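Local coordinates for C2 domain protein (Ramazzottius varieornatus, PDB 7DF2) that binds three calcium ions in the loops at one end of a C2-type beta sandwich and belongs to a kind of C2 protein found specifically in tardigrades, at residues A132-K135 / D140-I143; P61-D66 / D134-N139. One frame throughout, in Å; residues are numbered along the deposited sequence. Where two conformers were deposited one is given.

Contact 1: A132-K135 / D140-I143; sequences AIDK and DDKI. With CA (calcium ion), chain C; CA (calcium ion), chain D.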
ATOM      1  N   ALA A 132       4.126   4.437   7.031  1.00 19.76           N
ATOM      2  CA  ALA A 132       4.190   4.089   8.441  1.00 16.86           C
ATOM      3  C   ALA A 132       4.869   5.217   9.198  1.00 17.32           C
ATOM      4  O   ALA A 132       5.934   5.687   8.792  1.00 19.71           O
ATOM      5  CB  ALA A 132       4.953   2.774   8.654  1.00 16.51           C
ATOM      6  N   ILE A 133       4.255   5.652  10.297  1.00 18.70           N
ATOM      7  CA  ILE A 133       4.876   6.632  11.185  1.00 17.46           C
ATOM      8  C   ILE A 133       4.799   6.087  12.600  1.00 18.78           C
ATOM      9  O   ILE A 133       3.951   5.257  12.933  1.00 18.99           O
ATOM     10  CB  ILE A 133       4.229   8.042  11.121  1.00 19.32           C
ATOM     11  CG1 ILE A 133       2.775   7.996  11.582  1.00 23.05           C
ATOM     12  CG2 ILE A 133       4.274   8.596   9.712  1.00 19.78           C
ATOM     13  CD1 ILE A 133       2.548   8.498  12.991  1.00 29.30           C
ATOM     14  N   ASP A 134       5.727   6.551  13.427  1.00 18.11           N
ATOM     15  CA  ASP A 134       5.687   6.315  14.863  1.00 17.58           C
ATOM     16  C   ASP A 134       5.000   7.514  15.502  1.00 18.58           C
ATOM     17  O   ASP A 134       5.423   8.656  15.295  1.00 19.64           O
ATOM     18  CB  ASP A 134       7.107   6.142  15.411  1.00 19.35           C
ATOM     19  CG  ASP A 134       7.183   6.356  16.913  1.00 19.46           C
ATOM     20  OD1 ASP A 134       6.445   5.674  17.634  1.00 18.84           O
ATOM     21  OD2 ASP A 134       7.972   7.210  17.378  1.00 18.71           O
ATOM     22  N   LYS A 135       3.931   7.266  16.254  0.52 18.48           N
ATOM     23  CA  LYS A 135       3.255   8.361  16.934  0.52 19.51           C
ATOM     24  C   LYS A 135       4.099   8.845  18.106  0.52 21.02           C
ATOM     25  O   LYS A 135       4.570   8.043  18.919  0.52 19.85           O
ATOM     26  CB  LYS A 135       1.881   7.917  17.429  0.52 20.40           C
ATOM     27  CG  LYS A 135       0.895   7.622  16.322  0.52 24.07           C
ATOM     28  CD  LYS A 135      -0.451   7.222  16.901  0.52 25.86           C
ATOM     29  CE  LYS A 135      -0.323   5.975  17.760  0.52 28.72           C
ATOM     30  NZ  LYS A 135      -0.009   4.780  16.933  0.52 23.98           N
ATOM     31  N   ASP A 140       4.298  13.309  14.451  1.00 24.95           N
ATOM     32  CA  ASP A 140       4.611  12.114  13.684  1.00 25.59           C
ATOM     33  C   ASP A 140       6.119  11.959  13.592  1.00 22.86           C
ATOM     34  O   ASP A 140       6.844  12.945  13.459  1.00 26.19           O
ATOM     35  CB  ASP A 140       4.038  12.197  12.267  1.00 28.14           C
ATOM     36  CG  ASP A 140       2.532  12.097  12.232  1.00 42.78           C
ATOM     37  OD1 ASP A 140       1.920  11.833  13.286  1.00 31.37           O
ATOM     38  OD2 ASP A 140       1.964  12.278  11.135  1.00 43.26           O
ATOM     39  N   ASP A 141       6.579  10.717  13.625  1.00 18.70           N
ATOM     40  CA  ASP A 141       7.994  10.358  13.535  1.00 19.08           C
ATOM     41  C   ASP A 141       8.058   9.345  12.395  1.00 19.62           C
ATOM     42  O   ASP A 141       7.666   8.191  12.581  1.00 21.68           O
ATOM     43  CB  ASP A 141       8.455   9.777  14.877  1.00 23.61           C
ATOM     44  CG  ASP A 141       9.915   9.378  14.915  1.00 23.61           C
ATOM     45  OD1 ASP A 141      10.556   9.184  13.859  1.00 24.24           O
ATOM     46  OD2 ASP A 141      10.418   9.217  16.049  1.00 21.64           O
ATOM     47  N   LYS A 142       8.510   9.771  11.212  1.00 18.85           N
ATOM     48  CA  LYS A 142       8.354   8.932  10.023  1.00 15.85           C
ATOM     49  C   LYS A 142       9.176   7.649  10.117  1.00 18.93           C
ATOM     50  O   LYS A 142      10.377   7.676  10.433  1.00 19.16           O
ATOM     51  CB  LYS A 142       8.737   9.716   8.766  1.00 18.05           C
ATOM     52  CG  LYS A 142       8.702   8.890   7.475  1.00 20.97           C
ATOM     53  CD  LYS A 142       9.356   9.664   6.320  1.00 23.91           C
ATOM     54  CE  LYS A 142       9.193   8.929   5.004  1.00 27.77           C
ATOM     55  NZ  LYS A 142       9.795   9.718   3.887  1.00 30.93           N
ATOM     56  N   ILE A 143       8.513   6.516   9.875  1.00 16.97           N
ATOM     57  CA  ILE A 143       9.212   5.247   9.723  1.00 14.62           C
ATOM     58  C   ILE A 143       9.611   5.132   8.261  1.00 19.52           C
ATOM     59  O   ILE A 143      10.803   5.170   7.942  1.00 20.69           O
ATOM     60  CB  ILE A 143       8.367   4.061  10.218  1.00 18.71           C
ATOM     61  CG1 ILE A 143       8.203   4.192  11.731  1.00 19.43           C
ATOM     62  CG2 ILE A 143       9.055   2.739   9.909  1.00 20.25           C
ATOM     63  CD1 ILE A 143       7.111   3.359  12.290  1.00 19.67           C
TER
HETATM   64 CA    CA C 301       9.552   8.665  18.294  1.00 19.47          CA
HETATM   65 CA    CA D 302       6.577   7.049  19.666  1.00 19.08          CA
HETATM   66  O   HOH W   1      11.112  10.064  19.459  1.00 22.89           O
HETATM   67  O   HOH W   2       6.147   8.011  21.838  1.00 21.90           O
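Asp134 and Asp141, a hydrogen-bonded pair of antiparallel strands, each give a carboxylate oxygen to the calcium ion of chain C: Asp134 OD2 at 2.3 Å and Asp141 OD2 at 2.5 Å. The two oxygens lie 3.4 Å apart, Asp134 OD2 to Asp141 OD2, and the shared metal probably offsets the repulsion of like charges at this distance. Asp134 also chelates the calcium of chain D with both oxygens, OD2 bridging the two ions, and Lys135 O joins it there at 2.4 Å. Paired across the strands, both aspartates leave the same face of the hairpin, and CG anti to the backbone N (chi1 161° in Asp134) carries the carboxylate out to the metal; the other oxygen of Asp141, OD1, has Ser56 as its polar partner. Behind the ligands the backbone fixes the spacing: Asp134 N donates to Asp141 O at 2.7 Å in a nearly straight bond, Asp141 N returns one to Asp134 O, and Ile143 N bonds to Ala132 O. On the reverse face Ile133 lays CD1 against the carboxylate of Asp140, 3.4 Å from OD1, while its CG2 rests over Lys142 CA at 4.1 Å. An alanine in place of Ile133 would lose both branches and would probably leave the Asp140 side chain freer to turn and Lys142 CA without its apolar cover. Ile143 CD1 packs on the Ile133–Asp134 peptide. This is the beta hairpin of strands 121-136 and 139-150, whose turn end carries one of the calcium-binding loops of a C2 domain.

Contact 2: P61-D66 / D134-N139; sequences PCDIFD and DKDGLN. With CA (calcium ion), chain D; CA (calcium ion), chain C; CA (calcium ion), chain E.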
ATOM      1  N   PRO A  61      16.368   4.716  16.677  1.00 17.69           N
ATOM      2  CA  PRO A  61      15.180   4.000  17.150  1.00 20.06           C
ATOM      3  C   PRO A  61      13.982   4.934  17.134  1.00 17.36           C
ATOM      4  O   PRO A  61      14.124   6.152  17.279  1.00 19.29           O
ATOM      5  CB  PRO A  61      15.554   3.579  18.578  1.00 21.64           C
ATOM      6  CG  PRO A  61      16.601   4.554  18.999  1.00 25.23           C
ATOM      7  CD  PRO A  61      17.373   4.898  17.745  1.00 22.80           C
ATOM      8  N   CYS A  62      12.793   4.353  16.932  1.00 19.65           N
ATOM      9  CA  CYS A  62      11.572   5.157  16.973  1.00 20.63           C
ATOM     10  C   CYS A  62      11.505   5.987  18.241  1.00 19.19           C
ATOM     11  O   CYS A  62      11.355   7.211  18.189  1.00 21.35           O
ATOM     12  CB  CYS A  62      10.336   4.263  16.906  1.00 20.69           C
ATOM     13  SG  CYS A  62      10.085   3.471  15.338  1.00 24.86           S
ATOM     14  N   ASP A  63      11.632   5.324  19.390  1.00 18.67           N
ATOM     15  CA  ASP A  63      11.642   5.958  20.701  1.00 18.60           C
ATOM     16  C   ASP A  63      12.865   5.467  21.457  1.00 19.50           C
ATOM     17  O   ASP A  63      13.394   4.395  21.168  1.00 23.33           O
ATOM     18  CB  ASP A  63      10.374   5.614  21.498  1.00 18.20           C
ATOM     19  CG  ASP A  63       9.111   6.150  20.845  1.00 20.60           C
ATOM     20  OD1 ASP A  63       9.187   7.210  20.184  1.00 20.04           O
ATOM     21  OD2 ASP A  63       8.042   5.514  20.997  1.00 19.86           O
ATOM     22  N   ILE A  64      13.299   6.237  22.457  1.00 20.22           N
ATOM     23  CA  ILE A  64      14.540   5.868  23.134  1.00 19.89           C
ATOM     24  C   ILE A  64      14.324   4.736  24.137  1.00 24.21           C
ATOM     25  O   ILE A  64      15.132   3.801  24.210  1.00 27.42           O
ATOM     26  CB  ILE A  64      15.169   7.094  23.802  1.00 23.57           C
ATOM     27  CG1 ILE A  64      15.596   8.091  22.717  1.00 23.95           C
ATOM     28  CG2 ILE A  64      16.370   6.640  24.635  1.00 23.01           C
ATOM     29  CD1 ILE A  64      16.159   9.365  23.253  1.00 26.28           C
ATOM     30  N   PHE A  65      13.231   4.778  24.899  1.00 26.68           N
ATOM     31  CA  PHE A  65      13.036   3.855  26.012  1.00 27.17           C
ATOM     32  C   PHE A  65      11.902   2.866  25.808  1.00 30.76           C
ATOM     33  O   PHE A  65      11.643   2.058  26.708  1.00 29.50           O
ATOM     34  CB  PHE A  65      12.793   4.641  27.301  1.00 26.89           C
ATOM     35  CG  PHE A  65      13.962   5.491  27.697  1.00 28.57           C
ATOM     36  CD1 PHE A  65      15.166   4.902  28.047  1.00 29.42           C
ATOM     37  CD2 PHE A  65      13.868   6.872  27.688  1.00 36.00           C
ATOM     38  CE1 PHE A  65      16.263   5.679  28.396  1.00 34.85           C
ATOM     39  CE2 PHE A  65      14.955   7.655  28.040  1.00 36.33           C
ATOM     40  CZ  PHE A  65      16.157   7.056  28.389  1.00 33.48           C
ATOM     41  N   ASP A  66      11.203   2.910  24.677  1.00 22.79           N
ATOM     42  CA  ASP A  66      10.186   1.903  24.405  1.00 23.48           C
ATOM     43  C   ASP A  66      10.085   1.717  22.894  1.00 23.49           C
ATOM     44  O   ASP A  66      10.857   2.296  22.126  1.00 22.20           O
ATOM     45  CB  ASP A  66       8.853   2.292  25.060  1.00 23.87           C
ATOM     46  CG  ASP A  66       8.523   3.765  24.884  1.00 31.14           C
ATOM     47  OD1 ASP A  66       8.295   4.195  23.735  1.00 22.44           O
ATOM     48  OD2 ASP A  66       8.504   4.504  25.890  1.00 41.24           O
ATOM     49  N   ASP A 134       5.727   6.551  13.427  1.00 18.11           N
ATOM     50  CA  ASP A 134       5.687   6.315  14.863  1.00 17.58           C
ATOM     51  C   ASP A 134       5.000   7.514  15.502  1.00 18.58           C
ATOM     52  O   ASP A 134       5.423   8.656  15.295  1.00 19.64           O
ATOM     53  CB  ASP A 134       7.107   6.142  15.411  1.00 19.35           C
ATOM     54  CG  ASP A 134       7.183   6.356  16.913  1.00 19.46           C
ATOM     55  OD1 ASP A 134       6.445   5.674  17.634  1.00 18.84           O
ATOM     56  OD2 ASP A 134       7.972   7.210  17.378  1.00 18.71           O
ATOM     57  N   LYS A 135       3.931   7.266  16.254  0.52 18.48           N
ATOM     58  CA  LYS A 135       3.255   8.361  16.934  0.52 19.51           C
ATOM     59  C   LYS A 135       4.099   8.845  18.106  0.52 21.02           C
ATOM     60  O   LYS A 135       4.570   8.043  18.919  0.52 19.85           O
ATOM     61  CB  LYS A 135       1.881   7.917  17.429  0.52 20.40           C
ATOM     62  CG  LYS A 135       0.895   7.622  16.322  0.52 24.07           C
ATOM     63  CD  LYS A 135      -0.451   7.222  16.901  0.52 25.86           C
ATOM     64  CE  LYS A 135      -0.323   5.975  17.760  0.52 28.72           C
ATOM     65  NZ  LYS A 135      -0.009   4.780  16.933  0.52 23.98           N
ATOM     66  N   ASP A 136       4.285  10.157  18.186  1.00 20.35           N
ATOM     67  CA  ASP A 136       4.935  10.819  19.315  1.00 21.09           C
ATOM     68  C   ASP A 136       3.940  11.850  19.842  1.00 21.46           C
ATOM     69  O   ASP A 136       4.116  13.058  19.644  1.00 23.47           O
ATOM     70  CB  ASP A 136       6.267  11.495  18.894  1.00 22.20           C
ATOM     71  CG  ASP A 136       7.400  10.504  18.693  1.00 21.25           C
ATOM     72  OD1 ASP A 136       7.335   9.394  19.245  1.00 22.15           O
ATOM     73  OD2 ASP A 136       8.377  10.861  17.992  1.00 21.78           O
ATOM     74  N   GLY A 137       2.874  11.364  20.467  1.00 29.24           N
ATOM     75  CA  GLY A 137       1.781  12.234  20.865  1.00 26.32           C
ATOM     76  C   GLY A 137       1.173  12.927  19.665  1.00 24.63           C
ATOM     77  O   GLY A 137       0.700  12.286  18.722  1.00 27.18           O
ATOM     78  N   LEU A 138       1.201  14.263  19.676  1.00 22.93           N
ATOM     79  CA  LEU A 138       0.651  15.045  18.578  1.00 25.44           C
ATOM     80  C   LEU A 138       1.536  15.051  17.346  1.00 27.65           C
ATOM     81  O   LEU A 138       1.102  15.549  16.304  1.00 30.40           O
ATOM     82  CB  LEU A 138       0.431  16.494  19.017  1.00 28.32           C
ATOM     83  CG  LEU A 138      -0.518  16.680  20.197  1.00 30.30           C
ATOM     84  CD1 LEU A 138      -0.609  18.161  20.541  1.00 37.17           C
ATOM     85  CD2 LEU A 138      -1.873  16.118  19.850  1.00 38.18           C
ATOM     86  N   ASN A 139       2.757  14.534  17.436  1.00 27.31           N
ATOM     87  CA  ASN A 139       3.730  14.657  16.362  1.00 24.59           C
ATOM     88  C   ASN A 139       4.023  13.296  15.750  1.00 27.57           C
ATOM     89  O   ASN A 139       3.963  12.265  16.426  1.00 31.68           O
ATOM     90  CB  ASN A 139       5.009  15.303  16.885  1.00 26.63           C
ATOM     91  CG  ASN A 139       4.759  16.697  17.433  1.00 27.51           C
ATOM     92  OD1 ASN A 139       5.037  16.976  18.593  1.00 29.86           O
ATOM     93  ND2 ASN A 139       4.188  17.568  16.598  1.00 27.26           N
TER
HETATM   94 CA    CA D 302       6.577   7.049  19.666  1.00 19.08          CA
HETATM   95 CA    CA C 301       9.552   8.665  18.294  1.00 19.47          CA
HETATM   96 CA    CA E 303       6.679   3.905  22.097  1.00 21.22          CA
HETATM   97  O   HOH W   1      11.112  10.064  19.459  1.00 22.89           O
HETATM   98  O   HOH W   2       6.147   8.011  21.838  1.00 21.90           O
HETATM   99  O   HOH W   3       5.245   5.082  23.698  1.00 28.63           O
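Asp63 OD1 is gripped by two calcium ions, at 2.4 Å from that of chain C and 2.7 Å from that of chain D. Its partner OD2 also binds two, the calcium of chain D at 2.5 Å and that of chain E at 2.4 Å, and this one carboxylate therefore spans all three ions and has both oxygens engaged. CG stands trans to the carbonyl carbon (chi1 -64°), swinging the carboxylate from the 61-66 loop toward the hairpin. From the hairpin Asp136 brings OD1 to bridge the ions of chains C and D, and with OD2 added it chelates the calcium of chain C through both oxygens. Asp63 OD1 and Asp136 OD1 come within 3.0 Å of each other, a closeness of negative groups that the metals probably pay for. Two loops far apart in the sequence, closing on a calcium cluster through shared aspartates, form the calcium site of a C2 domain; Asp69 and Asp141 add further carboxylates. The backbone takes part as well: Cys62 O binds the calcium of chain C, and Cys62 CB packs against Asp134 CG at 3.8 Å, with SG tied to Cys68 in a disulfide. Asp66 OD1 reaches the calcium of chain E at 2.3 Å, where Lys67 O, Asp69 and Asn103 join Asp63 and Asp66 as protein ligands. Beyond Asp136 the chain reverses in a type II' turn, Asp136 and Asn139 exchanging two backbone hydrogen bonds, with Gly137 taking the positive phi.

How the contacts relate
The centres of contact 1 and contact 2 lie about 8 Å apart at one end of the molecule, and strand 121-136 serves both, with Asp134 and Lys135 in common. Along the chain the 61-66 loop comes first, between strands 41-51 and 70-77; the strand end 132-135, the turn and strand 139-150 follow some 70 residues later. Contact 1 builds the hairpin of strands 121-136 and 139-150, neighbours in one antiparallel sheet, and contact 2 brings the distant loop against the aspartates at the end of strand 121-136. They touch directly where Ile143 CG1 meets Cys62 SG. The calcium ions of chains C and D belong to both, so metal binding joins hairpin and loop into one site.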